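Local coordinates for protein esterase (Capnocytophaga ochracea, PDB 4W9R) that is of unknown function but belongs to the putative esterase family, whose members adopt the alpha/beta-hydrolase fold, and may act as an esterase, at residues Glu48-Val51 with Ser52-Tyr56; Glu97-Ala101 with Glu102-Tyr106; Val119-Ser122 with Glu123-Phe127. One frame throughout, in Å; residues are numbered along the deposited sequence.

Contact 1: residues Glu48-Val51 with Ser52-Tyr56; sequences EPVV and SMVRY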
loop_
_atom_site.group_PDB
_atom_site.type_symbol
_atom_site.label_atom_id
_atom_site.label_comp_id
_atom_site.label_asym_id
_atom_site.label_seq_id
_atom_site.Cartn_x
_atom_site.Cartn_y
_atom_site.Cartn_z
ATOM N N GLU B 48 -8.109 3.120 5.867
ATOM C CA GLU B 48 -7.463 1.873 6.264
ATOM C C GLU B 48 -6.101 1.642 5.590
ATOM O O GLU B 48 -5.170 1.175 6.249
ATOM C CB GLU B 48 -8.390 0.684 5.996
ATOM C CG GLU B 48 -9.635 0.671 6.866
ATOM C CD GLU B 48 -10.432 -0.608 6.719
ATOM O OE1 GLU B 48 -9.901 -1.573 6.133
ATOM O OE2 GLU B 48 -11.589 -0.648 7.189
ATOM N N PRO B 49 -5.972 1.951 4.284
ATOM C CA PRO B 49 -4.620 1.855 3.720
ATOM C C PRO B 49 -3.616 2.803 4.377
ATOM O O PRO B 49 -2.471 2.409 4.588
ATOM C CB PRO B 49 -4.830 2.223 2.249
ATOM C CG PRO B 49 -6.223 1.808 1.969
ATOM C CD PRO B 49 -6.984 2.126 3.225
ATOM N N VAL B 50 -4.035 4.025 4.697
ATOM C CA VAL B 50 -3.150 4.980 5.360
ATOM C C VAL B 50 -2.758 4.491 6.753
ATOM O O VAL B 50 -1.578 4.483 7.108
ATOM C CB VAL B 50 -3.798 6.376 5.472
ATOM C CG1 VAL B 50 -2.998 7.266 6.419
ATOM C CG2 VAL B 50 -3.909 7.023 4.101
ATOM N N VAL B 51 -3.749 4.074 7.533
ATOM C CA VAL B 51 -3.506 3.589 8.887
ATOM C C VAL B 51 -2.601 2.357 8.890
ATOM O O VAL B 51 -1.678 2.260 9.697
ATOM C CB VAL B 51 -4.826 3.254 9.611
ATOM C CG1 VAL B 51 -4.553 2.581 10.947
ATOM C CG2 VAL B 51 -5.649 4.515 9.812
ATOM N N SER B 52 -2.851 1.424 7.980
ATOM C CA SER B 52 -2.061 0.199 7.933
ATOM C C SER B 52 -0.611 0.479 7.538
ATOM O O SER B 52 0.306 -0.188 8.015
ATOM C CB SER B 52 -2.679 -0.809 6.963
ATOM O OG SER B 52 -2.582 -0.354 5.625
HETATM N N MSE B 53 -0.405 1.465 6.670
HETATM C CA MSE B 53 0.939 1.769 6.191
HETATM C C MSE B 53 1.762 2.589 7.191
HETATM O O MSE B 53 2.985 2.468 7.223
HETATM C CB MSE B 53 0.876 2.491 4.840
HETATM C CG MSE B 53 0.428 1.589 3.689
HETATM SE SE MSE B 53 0.508 2.430 1.925
HETATM C CE MSE B 53 -0.707 1.252 0.955
ATOM N N VAL B 54 1.110 3.408 8.012
ATOM C CA VAL B 54 1.854 4.166 9.019
ATOM C C VAL B 54 2.236 3.254 10.183
ATOM O O VAL B 54 3.243 3.481 10.852
ATOM C CB VAL B 54 1.066 5.395 9.550
ATOM C CG1 VAL B 54 0.759 6.364 8.414
ATOM C CG2 VAL B 54 -0.207 4.973 10.260
ATOM N N ARG B 55 1.439 2.215 10.413
ATOM C CA ARG B 55 1.775 1.201 11.407
ATOM C C ARG B 55 2.911 0.332 10.889
ATOM O O ARG B 55 3.803 -0.066 11.638
ATOM C CB ARG B 55 0.559 0.338 11.740
ATOM C CG ARG B 55 -0.549 1.079 12.460
ATOM C CD ARG B 55 -1.776 0.199 12.646
ATOM N NE ARG B 55 -1.447 -1.068 13.293
ATOM C CZ ARG B 55 -1.389 -1.240 14.610
ATOM N NH1 ARG B 55 -1.637 -0.224 15.426
ATOM N NH2 ARG B 55 -1.082 -2.429 15.111
ATOM N N TYR B 56 2.858 0.045 9.593
ATOM C CA TYR B 56 3.882 -0.729 8.905
ATOM C C TYR B 56 5.247 -0.059 9.028
ATOM O O TYR B 56 6.213 -0.676 9.477
ATOM C CB TYR B 56 3.483 -0.899 7.436
ATOM C CG TYR B 56 4.516 -1.535 6.533
ATOM C CD1 TYR B 56 4.583 -2.914 6.383
ATOM C CD2 TYR B 56 5.394 -0.752 5.794
ATOM C CE1 TYR B 56 5.512 -3.495 5.540
ATOM C CE2 TYR B 56 6.327 -1.323 4.953
ATOM C CZ TYR B 56 6.381 -2.693 4.829
ATOM O OH TYR B 56 7.310 -3.258 3.989
#
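Glu48-Val51 and Ser52-Tyr56 meet as consecutive turns of helix 43-59, in a largely buried part of it; this is the crossover helix of the beta-alpha-beta unit formed with strands 35-40 and 67-71. Ordinary i to i+4 bonds run through it. Ser52 N donates to Glu48 O at 2.9 Å, and Val54 N to Val50 O at 3.0 Å. Ser52 adds a side-chain contact. Its OG sits between the backbone N and the carbonyl carbon (chi1 68°), which turns it back over the preceding turn. There OG lies 3.0 Å from Pro49 O and 3.1 Å from Glu48 O, and it hydrogen-bonds Ser52 OG of the second subunit. Val51 and Arg55 run side by side in the same direction, with Val51 CG1 4.0 Å from Arg55 CD. The guanidinium group continues to Tyr24 and Glu27, and it also pairs with Glu48 of the second subunit. The SE-bearing chain of Met53, a selenomethionine, reaches back extended until CE lies 4.4 Å from Pro49 CB. Met53 also meets its own counterpart in the second subunit, which places this helix at the dimer interface. Pro49, Val50, Met53 and Val54 also pack against helix 217-232.

Contact 2: residues Glu97-Ala101 with Glu102-Tyr106; sequences EFVSA and ELVPY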
loop_
_atom_site.group_PDB
_atom_site.type_symbol
_atom_site.label_atom_id
_atom_site.label_comp_id
_atom_site.label_asym_id
_atom_site.label_seq_id
_atom_site.Cartn_x
_atom_site.Cartn_y
_atom_site.Cartn_z
ATOM N N GLU B 97 -12.754 25.092 5.380
ATOM C CA GLU B 97 -12.475 25.723 6.667
ATOM C C GLU B 97 -12.846 24.823 7.845
ATOM O O GLU B 97 -12.282 24.951 8.931
ATOM C CB GLU B 97 -13.208 27.061 6.777
ATOM C CG GLU B 97 -12.769 28.094 5.748
ATOM C CD GLU B 97 -13.403 29.455 5.976
ATOM O OE1 GLU B 97 -13.808 29.741 7.122
ATOM O OE2 GLU B 97 -13.496 30.238 5.007
ATOM N N PHE B 98 -13.796 23.917 7.626
ATOM C CA PHE B 98 -14.175 22.946 8.650
ATOM C C PHE B 98 -12.971 22.122 9.093
ATOM O O PHE B 98 -12.790 21.859 10.280
ATOM C CB PHE B 98 -15.286 22.026 8.135
ATOM C CG PHE B 98 -15.250 20.640 8.722
ATOM C CD1 PHE B 98 -15.642 20.416 10.032
ATOM C CD2 PHE B 98 -14.830 19.562 7.958
ATOM C CE1 PHE B 98 -15.608 19.143 10.573
ATOM C CE2 PHE B 98 -14.795 18.285 8.493
ATOM C CZ PHE B 98 -15.186 18.076 9.802
ATOM N N VAL B 99 -12.148 21.720 8.129
ATOM C CA VAL B 99 -10.938 20.963 8.427
ATOM C C VAL B 99 -9.937 21.822 9.196
ATOM O O VAL B 99 -9.428 21.415 10.239
ATOM C CB VAL B 99 -10.273 20.435 7.141
ATOM C CG1 VAL B 99 -9.004 19.666 7.475
ATOM C CG2 VAL B 99 -11.241 19.561 6.358
ATOM N N SER B 100 -9.666 23.014 8.672
ATOM C CA SER B 100 -8.694 23.927 9.268
ATOM C C SER B 100 -9.107 24.475 10.629
ATOM O O SER B 100 -8.367 24.358 11.604
ATOM C CB SER B 100 -8.434 25.106 8.328
ATOM O OG SER B 100 -7.713 24.705 7.182
ATOM N N ALA B 101 -10.283 25.091 10.683
ATOM C CA ALA B 101 -10.682 25.870 11.852
ATOM C C ALA B 101 -11.427 25.076 12.923
ATOM O O ALA B 101 -11.612 25.565 14.037
ATOM C CB ALA B 101 -11.533 27.054 11.406
ATOM N N GLU B 102 -11.846 23.858 12.601
ATOM C CA GLU B 102 -12.665 23.086 13.532
ATOM C C GLU B 102 -12.058 21.729 13.873
ATOM O O GLU B 102 -11.704 21.474 15.025
ATOM C CB GLU B 102 -14.074 22.894 12.969
ATOM C CG GLU B 102 -14.814 24.191 12.690
ATOM C CD GLU B 102 -16.225 23.959 12.187
ATOM O OE1 GLU B 102 -16.615 22.784 12.028
ATOM O OE2 GLU B 102 -16.947 24.952 11.953
ATOM N N LEU B 103 -11.953 20.862 12.869
ATOM C CA LEU B 103 -11.493 19.491 13.071
ATOM C C LEU B 103 -10.096 19.416 13.681
ATOM O O LEU B 103 -9.901 18.784 14.718
ATOM C CB LEU B 103 -11.514 18.726 11.747
ATOM C CG LEU B 103 -11.124 17.251 11.840
ATOM C CD1 LEU B 103 -12.054 16.511 12.791
ATOM C CD2 LEU B 103 -11.136 16.607 10.468
ATOM N N VAL B 104 -9.130 20.061 13.033
ATOM C CA VAL B 104 -7.746 20.026 13.500
ATOM C C VAL B 104 -7.561 20.629 14.907
ATOM O O VAL B 104 -6.902 20.013 15.746
ATOM C CB VAL B 104 -6.802 20.735 12.500
ATOM C CG1 VAL B 104 -5.415 20.912 13.099
ATOM C CG2 VAL B 104 -6.726 19.947 11.199
ATOM N N PRO B 105 -8.138 21.819 15.181
ATOM C CA PRO B 105 -7.994 22.320 16.555
ATOM C C PRO B 105 -8.661 21.417 17.590
ATOM O O PRO B 105 -8.189 21.338 18.726
ATOM C CB PRO B 105 -8.685 23.687 16.507
ATOM C CG PRO B 105 -8.615 24.092 15.079
ATOM C CD PRO B 105 -8.791 22.816 14.314
ATOM N N TYR B 106 -9.740 20.746 17.199
ATOM C CA TYR B 106 -10.414 19.799 18.080
ATOM C C TYR B 106 -9.489 18.651 18.456
ATOM O O TYR B 106 -9.424 18.247 19.617
ATOM C CB TYR B 106 -11.681 19.258 17.420
ATOM C CG TYR B 106 -12.261 18.035 18.096
ATOM C CD1 TYR B 106 -12.971 18.144 19.283
ATOM C CD2 TYR B 106 -12.107 16.771 17.538
ATOM C CE1 TYR B 106 -13.507 17.027 19.902
ATOM C CE2 TYR B 106 -12.640 15.649 18.148
ATOM C CZ TYR B 106 -13.338 15.784 19.329
ATOM O OH TYR B 106 -13.868 14.669 19.937
#
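In Glu102, CG stands anti to the carbonyl carbon (chi1 -59°) and the chain then runs extended, which carries the carboxylate back along helix 91-110 to the ring of Phe98. The helix makes a pi-type turn here, a local widening at 98-101. OE1 of Glu102 arrives at the ring edge, in its plane, 3.2 Å from Phe98 CD1. The two side chains cross at about a right angle, and the ring and carboxylate planes are 88° apart. Leu103 takes a different side of the same ring. Its CB lies over one face, offset toward the rim, 4.2 Å from Phe98 CZ.

The backbone bonds follow the wide turn. Leu103 N donates to Phe98 O at 2.9 Å and 174°, and Val104 N donates to Val99 O at 3.1 Å. Both bonds span five residues instead of four. A weak bond from Glu102 N to Phe98 O keeps a trace of the normal pattern. Pro105 follows and has no N-H to offer to the turn before it.

The carboxylate of Glu102 has stronger partners outside the helix: OE1 bonds Ser12 OG and OE2 bonds the backbone N of Arg14. Phe98 touches Ser12, Leu15 and Gln19, while Leu103 faces Ile21, Val69 and Val71. This side of the helix thus packs on strands 5-12, 17-24 and 67-71. Beside the second of the wide bonds, Val104 CG2 lies 4.4 Å from Val99 CG1.

Contact 3: residues Val119-Ser122 with Glu123-Phe127; sequences VIAS and EEAGF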
loop_
_atom_site.group_PDB
_atom_site.type_symbol
_atom_site.label_atom_id
_atom_site.label_comp_id
_atom_site.label_asym_id
_atom_site.label_seq_id
_atom_site.Cartn_x
_atom_site.Cartn_y
_atom_site.Cartn_z
ATOM N N VAL B 119 -2.059 16.204 5.402
ATOM C CA VAL B 119 -3.381 15.950 4.845
ATOM C C VAL B 119 -3.273 15.083 3.590
ATOM O O VAL B 119 -2.467 15.350 2.698
ATOM C CB VAL B 119 -4.131 17.267 4.520
ATOM C CG1 VAL B 119 -3.309 18.155 3.592
ATOM C CG2 VAL B 119 -5.498 16.973 3.920
ATOM N N ILE B 120 -4.084 14.031 3.536
ATOM C CA ILE B 120 -4.100 13.133 2.391
ATOM C C ILE B 120 -5.491 13.097 1.777
ATOM O O ILE B 120 -6.483 12.899 2.480
ATOM C CB ILE B 120 -3.679 11.703 2.780
ATOM C CG1 ILE B 120 -2.286 11.707 3.409
ATOM C CG2 ILE B 120 -3.711 10.786 1.566
ATOM C CD1 ILE B 120 -1.801 10.334 3.817
ATOM N N ALA B 121 -5.563 13.294 0.465
ATOM C CA ALA B 121 -6.844 13.299 -0.227
ATOM C C ALA B 121 -6.705 12.823 -1.667
ATOM O O ALA B 121 -5.609 12.824 -2.229
ATOM C CB ALA B 121 -7.457 14.689 -0.186
ATOM N N SER B 122 -7.823 12.414 -2.259
ATOM C CA SER B 122 -7.828 11.949 -3.640
ATOM C C SER B 122 -8.970 12.569 -4.443
ATOM O O SER B 122 -9.936 13.079 -3.871
ATOM C CB SER B 122 -7.921 10.421 -3.691
ATOM O OG SER B 122 -9.166 9.963 -3.197
ATOM N N GLU B 123 -8.841 12.521 -5.768
ATOM C CA GLU B 123 -9.843 13.064 -6.689
ATOM C C GLU B 123 -10.118 14.545 -6.430
ATOM O O GLU B 123 -9.188 15.347 -6.347
ATOM C CB GLU B 123 -11.142 12.257 -6.611
ATOM C CG GLU B 123 -11.069 10.886 -7.282
ATOM C CD GLU B 123 -10.304 9.861 -6.465
ATOM O OE1 GLU B 123 -10.674 9.635 -5.293
ATOM O OE2 GLU B 123 -9.334 9.279 -6.997
ATOM N N GLU B 124 -11.392 14.907 -6.306
ATOM C CA GLU B 124 -11.770 16.301 -6.095
ATOM C C GLU B 124 -11.178 16.852 -4.801
ATOM O O GLU B 124 -10.648 17.963 -4.775
ATOM C CB GLU B 124 -13.293 16.457 -6.081
ATOM C CG GLU B 124 -13.966 16.253 -7.433
ATOM C CD GLU B 124 -14.169 14.788 -7.773
ATOM O OE1 GLU B 124 -13.936 13.932 -6.893
ATOM O OE2 GLU B 124 -14.566 14.494 -8.920
ATOM N N ALA B 125 -11.269 16.068 -3.731
ATOM C CA ALA B 125 -10.691 16.458 -2.450
ATOM C C ALA B 125 -9.173 16.582 -2.557
ATOM O O ALA B 125 -8.559 17.406 -1.877
ATOM C CB ALA B 125 -11.071 15.460 -1.369
ATOM N N GLY B 126 -8.577 15.758 -3.413
ATOM C CA GLY B 126 -7.146 15.803 -3.650
ATOM C C GLY B 126 -6.700 17.139 -4.213
ATOM O O GLY B 126 -5.625 17.634 -3.881
ATOM N N PHE B 127 -7.528 17.722 -5.073
ATOM C CA PHE B 127 -7.241 19.037 -5.629
ATOM C C PHE B 127 -7.584 20.132 -4.628
ATOM O O PHE B 127 -6.907 21.157 -4.562
ATOM C CB PHE B 127 -8.007 19.256 -6.935
ATOM C CG PHE B 127 -7.724 20.580 -7.584
ATOM C CD1 PHE B 127 -6.484 20.836 -8.146
ATOM C CD2 PHE B 127 -8.691 21.569 -7.626
ATOM C CE1 PHE B 127 -6.216 22.054 -8.742
ATOM C CE2 PHE B 127 -8.429 22.790 -8.221
ATOM C CZ PHE B 127 -7.189 23.032 -8.780
HETATM O O HOH W 1 -12.786 13.706 -3.701
#
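Ser122 O is gripped by two donors where strand 116-122 turns into helix 123-128. Gly126 N gives it a weak bond at 3.0 Å, and a water donates to it at 2.9 Å. The same water accepts from Ala125 N at 2.8 Å, so it bridges the strand end and the first helical turn. The side chains make a second link. Ser122 OG donates to Glu123 OE1 at 2.6 Å and meets this oxygen from above the carboxylate plane, 45° out of it. The Glu123 chain bends at chi2, which folds the carboxylate back over Ser122. OE2 goes on to Lys221 and Asn148. Were Glu123 an alanine, Lys221 would probably lose its acidic mate and the Ser122 hydroxyl be set free to turn. Ala121 CB packs on Ala125 CB at 3.9 Å, and Ala121 CB also lies beside Gly126 N. Asn42 holds Ser122 N. Glu123 has a positive phi (57°), as does the residue at the tip of a nucleophile elbow. Ala-Ser-Glu-Glu-Ala, Ala121 to Ala125, appears to take the place of the usual Gly-X-Ser-X-Gly. The turn is thus consistent with the nucleophile elbow of alpha/beta hydrolases, with Glu123 where the serine would be.

In the fold
Along the chain the three contacts come in series; none nests in or crosses another. Each is local, so none closes a long loop. Contact 1 lies on the helix that follows strand 35-40. Contact 2 comes next, on helix 91-110 after strand 67-71. Contact 3 is the tight turn from strand 116-122 into helix 123-128. Contacts 1 and 3 touch directly: Val50 CG2 packs 3.9 Å from Ile120 CD1, joining helix 43-59 to the strand that leads into the probable elbow. Contact 2 stays apart, its nearest atoms about 6 Å from contact 3 and about 13 Å from contact 1. All three gather round one mixed sheet, in which strands 35-40 and 116-122 are neighbours.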